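PDB 2HJN: DBF2 kinase activator protein MOB1 from Saccharomyces cerevisiae, which binds and activates the protein kinase DBF2 as its regulatory subunit in the mitotic exit network, promoting DBF2 phosphorylation by CDC15 in late anaphase. Local coordinates for residues V81-F86 / Q171-R176; R141-Q146 / R175-V180; T203-F208 / G224-L229. All coordinates share one frame; numbering follows the deposited sequence.

Interaction 1. Residues V81-F86 / Q171-R176; sequences VHCVDF and QPILRR. With SO4 (sulfate ion), chain C.
Ile173 meets the sulfur of Cys83 along most of its branches. Its CB stands 4.0 Å from Cys83 SG. The CG2 methyl, anti to the backbone N, comes closest, at 3.4 Å from the same SG. The other branch, CG1, turns to Trp142 of helix 132-147, and its tip CD1 swings back to lie 4.1 Å from Cys83 SG. Leu174 CD1 lies 3.8 Å from Cys83 SG, so the sulfur rests against two consecutive residues of helix 165-187 that come from the same side. SG stands anti to the backbone N of Cys83 (chi1 -169°), which brings it to Ile173 and Leu174, while Phe147 of helix 132-147 touches the same cysteine. Beyond Leu174, helix 165-187 turns its arginines to a sulfate ion, probably from the crystallisation liquor. Arg175, bent at chi3, offers the edge of its guanidinium: NH2 bonds sulfate O1 at 2.5 Å, and NE adds two weak bonds, to O1 and O2. Arg176 NE makes only a weak bond to O4. The chemistry is thus two-faced: a buried sulfur-and-methyl contact holds two helices together, and the basic side binds an anion, consistent with the phosphate-binding surface of MOB1 relatives.

Interaction 2. Residues R141-Q146 / R175-V180; sequences RWCQDQ and RRLFRV. With SO4 (sulfate ion), chain C.
Arg176 lays its guanidinium flat on the indole of Trp142, planes 25° apart. The chain, extended from CG to NE, carries NH1 over the six-membered ring, 3.7 Å from Trp142 CZ2, while Arg176 CD rests near CZ3. This is a cation-pi contact, with Arg176 CZ 4.3 Å from the centroid of that ring. The tryptophan is sandwiched: on its opposite face sits Gln146 NE2, held by a 3.0 Å bond to Trp142 O, an oxygen that also accepts from Gln146 N on the other face of its plane. One residue on, Leu177 sends CD2 to Cys143 SG at 3.8 Å, an apolar touch on the buried side, where Ile90 of helix 75-97 and Met140 also cover the leucine. Arg179, a turn beyond Arg175, completes the grip on the sulfate with two nearly straight bonds: NH1 to O4, 2.9 Å at 168°, and NH2 to O2, 3.1 Å. Tyr135 touches this side chain. With Arg175, Arg176 and Arg179 gathered round one anion, the ion probably offsets their charges, and the indole would further steady the Arg176 cation, consistent with a site that could take a phosphate group, as in MOB1 relatives.

Interaction 3. Residues T203-F208 / G224-L229; sequences TSFRHF and GPLLEL
Phe205 rests its ring against two leucine methyls, and apolar contacts carry the whole meeting of 203-208 with 224-229. Both methyls approach from one side of the ring, at different parts of its rim. Phe205 CZ lies 3.6 Å from Leu226 CD1, with CE1 of the same ring 3.7 Å from that methyl. Farther round, Phe205 CE2 approaches Leu229 CD1 to 3.4 Å and CD2 stands 3.8 Å from it. Each methyl meets the ring at a slant, neither squarely over the face nor at the edge. CG of Phe205 is anti to the backbone N (chi1 -179°), on a CB that points toward 224-229. Leu229, at chi1 -146°, sits off the usual staggered position, but its CD1 still reaches the ring.

Leu226 is the last residue of a short 3-10 segment and the N-cap of helix 227-233, and Leu229 follows in the first turn of that helix. The Mob1/phocein fold is built on a helical bundle that includes helices 165-187 and 198-214, and here the start of helix 227-233 is joined to it. The Leu226 side chain lies about 14 Å from the bound zinc ion.

Aromatic contacts come from helix 165-187: Tyr181 and Tyr185 both meet Phe205 edge-to-face, and Tyr181 also meets Phe208 in this way. Replacing Phe205 by alanine removes the ring, and both leucine methyls would probably lose the surface they rest against, as would the two tyrosines. Leu226 in turn packs on Phe178 and Tyr185, while Leu229 leans on Val53 and Thr56 of helix 49-58.

Polar bonds run from helix 198-214 to its surroundings: Ser204 OG is hydrogen-bonded to Tyr181 OH and to Gln89 OE1, and His207 NE2 to Ala66 O.

Overall arrangement
From the N terminus, helix 75-97 opens interaction 1, which closes over 84 intervening residues when 171-176 arrives on helix 165-187. Interaction 2 starts inside that span, on helix 132-147, and closes over 28 residues at 175-180, a stretch overlapping the end of interaction 1; the two share Arg175 and Arg176, and Ile173 touches both Trp142 and Cys143. Together they bring helices 75-97 and 132-147 onto helix 165-187, which also holds the sulfate. Interaction 3 follows in series, a short closure of 15 residues joining helix 198-214 to helix 227-233. It meets the others largely through aromatic side chains: Phe86 with Phe208, and Phe178 with Phe205, which bind the C-terminal part to the same core.

Interaction 1. Residues V81-F86 / Q171-R176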
loop_
_atom_site.group_PDB
_atom_site.type_symbol
_atom_site.label_atom_id
_atom_site.label_comp_id
_atom_site.label_asym_id
_atom_site.label_seq_id
_atom_site.Cartn_x
_atom_site.Cartn_y
_atom_site.Cartn_z
ATOM N N VAL A 81 -4.966 -9.400 -19.267
ATOM C CA VAL A 81 -5.570 -8.438 -18.318
ATOM C C VAL A 81 -5.270 -8.791 -16.869
ATOM O O VAL A 81 -4.779 -7.943 -16.128
ATOM C CB VAL A 81 -7.105 -8.243 -18.504
ATOM C CG1 VAL A 81 -7.731 -7.424 -17.323
ATOM C CG2 VAL A 81 -7.367 -7.520 -19.821
ATOM N N HIS A 82 -5.554 -10.028 -16.466
ATOM C CA HIS A 82 -5.326 -10.421 -15.091
ATOM C C HIS A 82 -3.877 -10.558 -14.670
ATOM O O HIS A 82 -3.583 -10.363 -13.505
ATOM C CB HIS A 82 -6.116 -11.671 -14.728
ATOM C CG HIS A 82 -7.589 -11.425 -14.754
ATOM N ND1 HIS A 82 -8.298 -11.038 -13.638
ATOM C CD2 HIS A 82 -8.458 -11.398 -15.786
ATOM C CE1 HIS A 82 -9.555 -10.821 -13.975
ATOM N NE2 HIS A 82 -9.682 -11.038 -15.273
ATOM N N CYS A 83 -2.987 -10.934 -15.596
ATOM C CA CYS A 83 -1.562 -11.008 -15.282
ATOM C C CYS A 83 -0.998 -9.606 -14.927
ATOM O O CYS A 83 -0.293 -9.462 -13.946
ATOM C CB CYS A 83 -0.808 -11.682 -16.448
ATOM S SG CYS A 83 0.903 -12.130 -16.113
ATOM N N VAL A 84 -1.334 -8.567 -15.696
ATOM C CA VAL A 84 -0.921 -7.184 -15.338
ATOM C C VAL A 84 -1.577 -6.722 -14.019
ATOM O O VAL A 84 -0.910 -6.109 -13.181
ATOM C CB VAL A 84 -1.196 -6.158 -16.452
ATOM C CG1 VAL A 84 -0.934 -4.739 -15.981
ATOM C CG2 VAL A 84 -0.377 -6.473 -17.735
ATOM N N ASP A 85 -2.862 -7.030 -13.832
ATOM C CA ASP A 85 -3.526 -6.743 -12.544
ATOM C C ASP A 85 -2.853 -7.446 -11.351
ATOM O O ASP A 85 -2.755 -6.851 -10.285
ATOM C CB ASP A 85 -4.991 -7.174 -12.555
ATOM C CG ASP A 85 -5.873 -6.319 -13.501
ATOM O OD1 ASP A 85 -5.449 -5.188 -13.922
ATOM O OD2 ASP A 85 -7.009 -6.798 -13.799
ATOM N N PHE A 86 -2.416 -8.695 -11.495
ATOM C CA PHE A 86 -1.763 -9.378 -10.355
ATOM C C PHE A 86 -0.397 -8.788 -9.996
ATOM O O PHE A 86 -0.011 -8.659 -8.816
ATOM C CB PHE A 86 -1.629 -10.875 -10.616
ATOM C CG PHE A 86 -2.954 -11.612 -10.587
ATOM C CD1 PHE A 86 -3.946 -11.238 -9.704
ATOM C CD2 PHE A 86 -3.190 -12.668 -11.455
ATOM C CE1 PHE A 86 -5.192 -11.909 -9.687
ATOM C CE2 PHE A 86 -4.428 -13.359 -11.441
ATOM C CZ PHE A 86 -5.431 -12.972 -10.575
ATOM N N GLN A 171 2.551 -18.491 -18.025
ATOM C CA GLN A 171 2.946 -19.437 -16.952
ATOM C C GLN A 171 4.234 -19.163 -16.203
ATOM O O GLN A 171 4.263 -19.266 -14.964
ATOM C CB GLN A 171 2.877 -20.910 -17.413
ATOM C CG GLN A 171 1.507 -21.476 -17.200
ATOM C CD GLN A 171 1.348 -22.868 -17.753
ATOM O OE1 GLN A 171 1.430 -23.841 -16.999
ATOM N NE2 GLN A 171 1.135 -22.985 -19.075
ATOM N N PRO A 172 5.318 -18.816 -16.938
ATOM C CA PRO A 172 6.567 -18.372 -16.300
ATOM C C PRO A 172 6.367 -17.109 -15.419
ATOM O O PRO A 172 6.868 -17.071 -14.289
ATOM C CB PRO A 172 7.482 -18.106 -17.493
ATOM C CG PRO A 172 6.886 -19.095 -18.648
ATOM C CD PRO A 172 5.437 -18.924 -18.419
ATOM N N ILE A 173 5.599 -16.132 -15.905
ATOM C CA ILE A 173 5.305 -14.936 -15.126
ATOM C C ILE A 173 4.550 -15.250 -13.816
ATOM O O ILE A 173 4.936 -14.751 -12.759
ATOM C CB ILE A 173 4.499 -13.854 -15.951
ATOM C CG1 ILE A 173 5.360 -13.244 -17.077
ATOM C CG2 ILE A 173 4.084 -12.685 -15.026
ATOM C CD1 ILE A 173 4.458 -12.442 -18.143
ATOM N N LEU A 174 3.474 -16.040 -13.890
ATOM C CA LEU A 174 2.734 -16.491 -12.685
ATOM C C LEU A 174 3.607 -17.288 -11.714
ATOM O O LEU A 174 3.581 -17.017 -10.501
ATOM C CB LEU A 174 1.447 -17.272 -13.064
ATOM C CG LEU A 174 0.168 -16.490 -13.390
ATOM C CD1 LEU A 174 0.332 -15.038 -13.779
ATOM C CD2 LEU A 174 -0.802 -17.186 -14.328
ATOM N N ARG A 175 4.433 -18.224 -12.234
ATOM C CA ARG A 175 5.343 -19.001 -11.376
ATOM C C ARG A 175 6.305 -18.085 -10.575
ATOM O O ARG A 175 6.539 -18.258 -9.360
ATOM C CB ARG A 175 6.169 -20.004 -12.212
ATOM C CG ARG A 175 5.508 -21.296 -12.560
ATOM C CD ARG A 175 6.568 -22.336 -13.120
ATOM N NE ARG A 175 7.542 -21.833 -14.118
ATOM C CZ ARG A 175 7.404 -21.937 -15.447
ATOM N NH1 ARG A 175 6.313 -22.479 -15.992
ATOM N NH2 ARG A 175 8.349 -21.482 -16.243
ATOM N N ARG A 176 6.877 -17.101 -11.260
ATOM C CA ARG A 176 7.747 -16.110 -10.582
ATOM C C ARG A 176 7.035 -15.159 -9.583
ATOM O O ARG A 176 7.524 -14.938 -8.454
ATOM C CB ARG A 176 8.544 -15.365 -11.643
ATOM C CG ARG A 176 9.414 -16.367 -12.456
ATOM C CD ARG A 176 10.203 -15.693 -13.575
ATOM N NE ARG A 176 10.743 -16.655 -14.523
ATOM C CZ ARG A 176 11.681 -16.371 -15.428
ATOM N NH1 ARG A 176 12.211 -15.138 -15.507
ATOM N NH2 ARG A 176 12.080 -17.319 -16.274
HETATM S S SO4 C . 11.178 -20.535 -13.928
HETATM O O1 SO4 C . 10.023 -20.288 -14.798
HETATM O O2 SO4 C . 10.774 -21.602 -12.995
HETATM O O3 SO4 C . 12.391 -20.819 -14.678
HETATM O O4 SO4 C . 11.578 -19.389 -13.131
#

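Interaction 2. Residues R141-Q146 / R175-V180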
loop_
_atom_site.group_PDB
_atom_site.type_symbol
_atom_site.label_atom_id
_atom_site.label_comp_id
_atom_site.label_asym_id
_atom_site.label_seq_id
_atom_site.Cartn_x
_atom_site.Cartn_y
_atom_site.Cartn_z
ATOM N N ARG A 141 10.973 -5.815 -12.514
ATOM C CA ARG A 141 11.427 -5.086 -13.728
ATOM C C ARG A 141 11.418 -6.010 -14.964
ATOM O O ARG A 141 11.127 -5.564 -16.049
ATOM C CB ARG A 141 12.848 -4.475 -13.573
ATOM C CG ARG A 141 13.006 -3.224 -12.620
ATOM C CD ARG A 141 11.944 -2.088 -12.740
ATOM N NE ARG A 141 10.619 -2.397 -12.155
ATOM C CZ ARG A 141 10.307 -2.416 -10.869
ATOM N NH1 ARG A 141 11.200 -2.190 -9.916
ATOM N NH2 ARG A 141 9.064 -2.698 -10.519
ATOM N N TRP A 142 11.758 -7.282 -14.782
ATOM C CA TRP A 142 11.643 -8.278 -15.889
ATOM C C TRP A 142 10.163 -8.458 -16.346
ATOM O O TRP A 142 9.865 -8.543 -17.567
ATOM C CB TRP A 142 12.297 -9.631 -15.517
ATOM C CG TRP A 142 12.103 -10.688 -16.589
ATOM C CD1 TRP A 142 12.883 -10.923 -17.687
ATOM C CD2 TRP A 142 11.036 -11.618 -16.639
ATOM N NE1 TRP A 142 12.373 -11.987 -18.417
ATOM C CE2 TRP A 142 11.224 -12.420 -17.800
ATOM C CE3 TRP A 142 9.956 -11.894 -15.786
ATOM C CZ2 TRP A 142 10.335 -13.432 -18.156
ATOM C CZ3 TRP A 142 9.041 -12.900 -16.172
ATOM C CH2 TRP A 142 9.261 -13.673 -17.322
ATOM N N CYS A 143 9.235 -8.510 -15.381
ATOM C CA CYS A 143 7.810 -8.610 -15.747
ATOM C C CYS A 143 7.346 -7.414 -16.593
ATOM O O CYS A 143 6.630 -7.603 -17.583
ATOM C CB CYS A 143 6.911 -8.774 -14.502
ATOM S SG CYS A 143 7.105 -10.346 -13.668
ATOM N N GLN A 144 7.704 -6.200 -16.166
ATOM C CA GLN A 144 7.383 -4.980 -16.912
ATOM C C GLN A 144 7.968 -4.987 -18.324
ATOM O O GLN A 144 7.304 -4.557 -19.261
ATOM C CB GLN A 144 7.824 -3.700 -16.158
ATOM C CG GLN A 144 7.078 -3.488 -14.846
ATOM C CD GLN A 144 7.351 -2.150 -14.252
ATOM O OE1 GLN A 144 8.456 -1.911 -13.743
ATOM N NE2 GLN A 144 6.358 -1.229 -14.341
ATOM N N ASP A 145 9.209 -5.452 -18.472
ATOM C CA ASP A 145 9.786 -5.634 -19.790
ATOM C C ASP A 145 8.986 -6.607 -20.657
ATOM O O ASP A 145 8.879 -6.386 -21.861
ATOM C CB ASP A 145 11.280 -6.026 -19.743
ATOM C CG ASP A 145 12.175 -4.918 -19.162
ATOM O OD1 ASP A 145 11.805 -3.710 -19.188
ATOM O OD2 ASP A 145 13.269 -5.270 -18.676
ATOM N N GLN A 146 8.393 -7.666 -20.083
ATOM C CA GLN A 146 7.524 -8.531 -20.916
ATOM C C GLN A 146 6.231 -7.789 -21.259
ATOM O O GLN A 146 5.812 -7.807 -22.418
ATOM C CB GLN A 146 7.202 -9.878 -20.235
ATOM C CG GLN A 146 8.410 -10.628 -19.645
ATOM C CD GLN A 146 9.699 -10.623 -20.544
ATOM O OE1 GLN A 146 9.759 -11.358 -21.541
ATOM N NE2 GLN A 146 10.752 -9.840 -20.137
ATOM N N ARG A 175 4.433 -18.224 -12.234
ATOM C CA ARG A 175 5.343 -19.001 -11.376
ATOM C C ARG A 175 6.305 -18.085 -10.575
ATOM O O ARG A 175 6.539 -18.258 -9.360
ATOM C CB ARG A 175 6.169 -20.004 -12.212
ATOM C CG ARG A 175 5.508 -21.296 -12.560
ATOM C CD ARG A 175 6.568 -22.336 -13.120
ATOM N NE ARG A 175 7.542 -21.833 -14.118
ATOM C CZ ARG A 175 7.404 -21.937 -15.447
ATOM N NH1 ARG A 175 6.313 -22.479 -15.992
ATOM N NH2 ARG A 175 8.349 -21.482 -16.243
ATOM N N ARG A 176 6.877 -17.101 -11.260
ATOM C CA ARG A 176 7.747 -16.110 -10.582
ATOM C C ARG A 176 7.035 -15.159 -9.583
ATOM O O ARG A 176 7.524 -14.938 -8.454
ATOM C CB ARG A 176 8.544 -15.365 -11.643
ATOM C CG ARG A 176 9.414 -16.367 -12.456
ATOM C CD ARG A 176 10.203 -15.693 -13.575
ATOM N NE ARG A 176 10.743 -16.655 -14.523
ATOM C CZ ARG A 176 11.681 -16.371 -15.428
ATOM N NH1 ARG A 176 12.211 -15.138 -15.507
ATOM N NH2 ARG A 176 12.080 -17.319 -16.274
ATOM N N LEU A 177 5.882 -14.597 -9.966
ATOM C CA LEU A 177 5.154 -13.716 -9.053
ATOM C C LEU A 177 4.772 -14.441 -7.757
ATOM O O LEU A 177 4.809 -13.842 -6.673
ATOM C CB LEU A 177 3.917 -13.132 -9.759
ATOM C CG LEU A 177 4.185 -12.120 -10.893
ATOM C CD1 LEU A 177 2.864 -11.616 -11.546
ATOM C CD2 LEU A 177 5.062 -10.932 -10.459
ATOM N N PHE A 178 4.437 -15.731 -7.852
ATOM C CA PHE A 178 4.161 -16.547 -6.630
ATOM C C PHE A 178 5.281 -16.503 -5.615
ATOM O O PHE A 178 4.990 -16.359 -4.455
ATOM C CB PHE A 178 3.784 -18.026 -6.933
ATOM C CG PHE A 178 3.305 -18.806 -5.695
ATOM C CD1 PHE A 178 1.941 -19.014 -5.460
ATOM C CD2 PHE A 178 4.234 -19.349 -4.797
ATOM C CE1 PHE A 178 1.504 -19.708 -4.332
ATOM C CE2 PHE A 178 3.807 -20.031 -3.619
ATOM C CZ PHE A 178 2.450 -20.203 -3.400
ATOM N N ARG A 179 6.549 -16.646 -6.046
ATOM C CA ARG A 179 7.723 -16.561 -5.152
ATOM C C ARG A 179 7.759 -15.245 -4.326
ATOM O O ARG A 179 8.313 -15.229 -3.233
ATOM C CB ARG A 179 9.038 -16.667 -5.976
ATOM C CG ARG A 179 9.172 -18.064 -6.684
ATOM C CD ARG A 179 10.305 -18.274 -7.675
ATOM N NE ARG A 179 10.017 -19.540 -8.347
ATOM C CZ ARG A 179 10.352 -19.860 -9.586
ATOM N NH1 ARG A 179 11.022 -19.013 -10.330
ATOM N NH2 ARG A 179 10.012 -21.065 -10.073
ATOM N N VAL A 180 7.215 -14.151 -4.885
ATOM C CA VAL A 180 7.134 -12.844 -4.156
ATOM C C VAL A 180 6.110 -12.955 -3.040
ATOM O O VAL A 180 6.377 -12.534 -1.905
ATOM C CB VAL A 180 6.789 -11.660 -5.097
ATOM C CG1 VAL A 180 6.792 -10.341 -4.297
ATOM C CG2 VAL A 180 7.815 -11.592 -6.300
HETATM S S SO4 C . 11.178 -20.535 -13.928
HETATM O O1 SO4 C . 10.023 -20.288 -14.798
HETATM O O2 SO4 C . 10.774 -21.602 -12.995
HETATM O O3 SO4 C . 12.391 -20.819 -14.678
HETATM O O4 SO4 C . 11.578 -19.389 -13.131
#

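Interaction 3. Residues T203-F208 / G224-L229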
loop_
_atom_site.group_PDB
_atom_site.type_symbol
_atom_site.label_atom_id
_atom_site.label_comp_id
_atom_site.label_asym_id
_atom_site.label_seq_id
_atom_site.Cartn_x
_atom_site.Cartn_y
_atom_site.Cartn_z
ATOM N N THR A 203 -6.829 -11.633 0.348
ATOM C CA THR A 203 -7.779 -11.529 -0.780
ATOM C C THR A 203 -7.100 -11.598 -2.133
ATOM O O THR A 203 -7.553 -12.341 -2.991
ATOM C CB THR A 203 -8.729 -10.276 -0.685
ATOM O OG1 THR A 203 -9.458 -10.311 0.576
ATOM C CG2 THR A 203 -9.725 -10.259 -1.835
ATOM N N SER A 204 -6.020 -10.824 -2.321
ATOM C CA SER A 204 -5.153 -10.891 -3.558
ATOM C C SER A 204 -4.623 -12.285 -3.832
ATOM O O SER A 204 -4.719 -12.813 -4.937
ATOM C CB SER A 204 -3.964 -9.911 -3.383
ATOM O OG SER A 204 -3.023 -9.891 -4.492
ATOM N N PHE A 205 -4.013 -12.876 -2.800
ATOM C CA PHE A 205 -3.440 -14.209 -2.929
ATOM C C PHE A 205 -4.504 -15.292 -3.272
ATOM O O PHE A 205 -4.233 -16.194 -4.092
ATOM C CB PHE A 205 -2.714 -14.538 -1.625
ATOM C CG PHE A 205 -2.030 -15.888 -1.607
ATOM C CD1 PHE A 205 -0.862 -16.091 -2.316
ATOM C CD2 PHE A 205 -2.552 -16.939 -0.846
ATOM C CE1 PHE A 205 -0.217 -17.336 -2.313
ATOM C CE2 PHE A 205 -1.921 -18.217 -0.803
ATOM C CZ PHE A 205 -0.764 -18.415 -1.534
ATOM N N ARG A 206 -5.661 -15.209 -2.610
ATOM C CA ARG A 206 -6.772 -16.104 -2.870
ATOM C C ARG A 206 -7.204 -15.997 -4.348
ATOM O O ARG A 206 -7.412 -17.011 -5.000
ATOM C CB ARG A 206 -7.972 -15.759 -1.948
ATOM C CG ARG A 206 -9.336 -16.488 -2.295
ATOM C CD ARG A 206 -10.525 -16.120 -1.315
ATOM N NE ARG A 206 -11.196 -14.840 -1.638
ATOM C CZ ARG A 206 -11.339 -13.812 -0.782
ATOM N NH1 ARG A 206 -10.844 -13.898 0.459
ATOM N NH2 ARG A 206 -11.973 -12.697 -1.157
ATOM N N HIS A 207 -7.386 -14.772 -4.840
ATOM C CA HIS A 207 -7.803 -14.519 -6.231
ATOM C C HIS A 207 -6.709 -14.999 -7.224
ATOM O O HIS A 207 -7.025 -15.586 -8.289
ATOM C CB HIS A 207 -8.198 -13.031 -6.388
ATOM C CG HIS A 207 -8.729 -12.670 -7.754
ATOM N ND1 HIS A 207 -8.388 -11.497 -8.401
ATOM C CD2 HIS A 207 -9.555 -13.332 -8.603
ATOM C CE1 HIS A 207 -8.988 -11.446 -9.576
ATOM N NE2 HIS A 207 -9.698 -12.550 -9.728
ATOM N N PHE A 208 -5.433 -14.799 -6.857
ATOM C CA PHE A 208 -4.282 -15.273 -7.667
ATOM C C PHE A 208 -4.352 -16.811 -7.831
ATOM O O PHE A 208 -4.267 -17.324 -8.941
ATOM C CB PHE A 208 -2.962 -14.824 -6.993
ATOM C CG PHE A 208 -1.696 -15.183 -7.757
ATOM C CD1 PHE A 208 -1.069 -14.244 -8.573
ATOM C CD2 PHE A 208 -1.094 -16.438 -7.601
ATOM C CE1 PHE A 208 0.152 -14.556 -9.288
ATOM C CE2 PHE A 208 0.116 -16.774 -8.277
ATOM C CZ PHE A 208 0.753 -15.820 -9.116
ATOM N N GLY A 224 5.120 -24.492 -3.321
ATOM C CA GLY A 224 6.228 -24.720 -2.367
ATOM C C GLY A 224 5.796 -24.763 -0.913
ATOM O O GLY A 224 5.000 -25.617 -0.524
ATOM N N PRO A 225 6.263 -23.784 -0.105
ATOM C CA PRO A 225 5.924 -23.775 1.315
ATOM C C PRO A 225 4.494 -23.304 1.610
ATOM O O PRO A 225 4.009 -23.527 2.734
ATOM C CB PRO A 225 6.946 -22.779 1.904
ATOM C CG PRO A 225 7.124 -21.784 0.777
ATOM C CD PRO A 225 7.132 -22.644 -0.469
ATOM N N LEU A 226 3.825 -22.656 0.650
ATOM C CA LEU A 226 2.484 -22.144 0.917
ATOM C C LEU A 226 1.324 -23.160 0.606
ATOM O O LEU A 226 0.160 -22.800 0.670
ATOM C CB LEU A 226 2.249 -20.756 0.266
ATOM C CG LEU A 226 3.067 -19.514 0.710
ATOM C CD1 LEU A 226 2.509 -18.250 0.062
ATOM C CD2 LEU A 226 3.091 -19.359 2.246
ATOM N N LEU A 227 1.657 -24.406 0.286
ATOM C CA LEU A 227 0.610 -25.409 -0.042
ATOM C C LEU A 227 -0.562 -25.466 0.925
ATOM O O LEU A 227 -1.685 -25.468 0.467
ATOM C CB LEU A 227 1.178 -26.824 -0.261
ATOM C CG LEU A 227 0.065 -27.770 -0.736
ATOM C CD1 LEU A 227 -0.413 -27.360 -2.146
ATOM C CD2 LEU A 227 0.465 -29.222 -0.675
ATOM N N GLU A 228 -0.309 -25.489 2.247
ATOM C CA GLU A 228 -1.385 -25.510 3.268
ATOM C C GLU A 228 -2.187 -24.232 3.263
ATOM O O GLU A 228 -3.420 -24.234 3.431
ATOM C CB GLU A 228 -0.825 -25.727 4.702
ATOM C CG GLU A 228 -1.932 -25.795 5.801
ATOM C CD GLU A 228 -1.408 -26.104 7.204
ATOM O OE1 GLU A 228 -0.174 -26.193 7.380
ATOM O OE2 GLU A 228 -2.220 -26.255 8.155
ATOM N N LEU A 229 -1.482 -23.119 3.083
ATOM C CA LEU A 229 -2.150 -21.815 2.967
ATOM C C LEU A 229 -3.164 -21.839 1.811
ATOM O O LEU A 229 -4.342 -21.434 1.963
ATOM C CB LEU A 229 -1.066 -20.726 2.759
ATOM C CG LEU A 229 -1.220 -19.326 3.328
ATOM C CD1 LEU A 229 -2.282 -18.676 2.568
ATOM C CD2 LEU A 229 -1.637 -19.401 4.770
#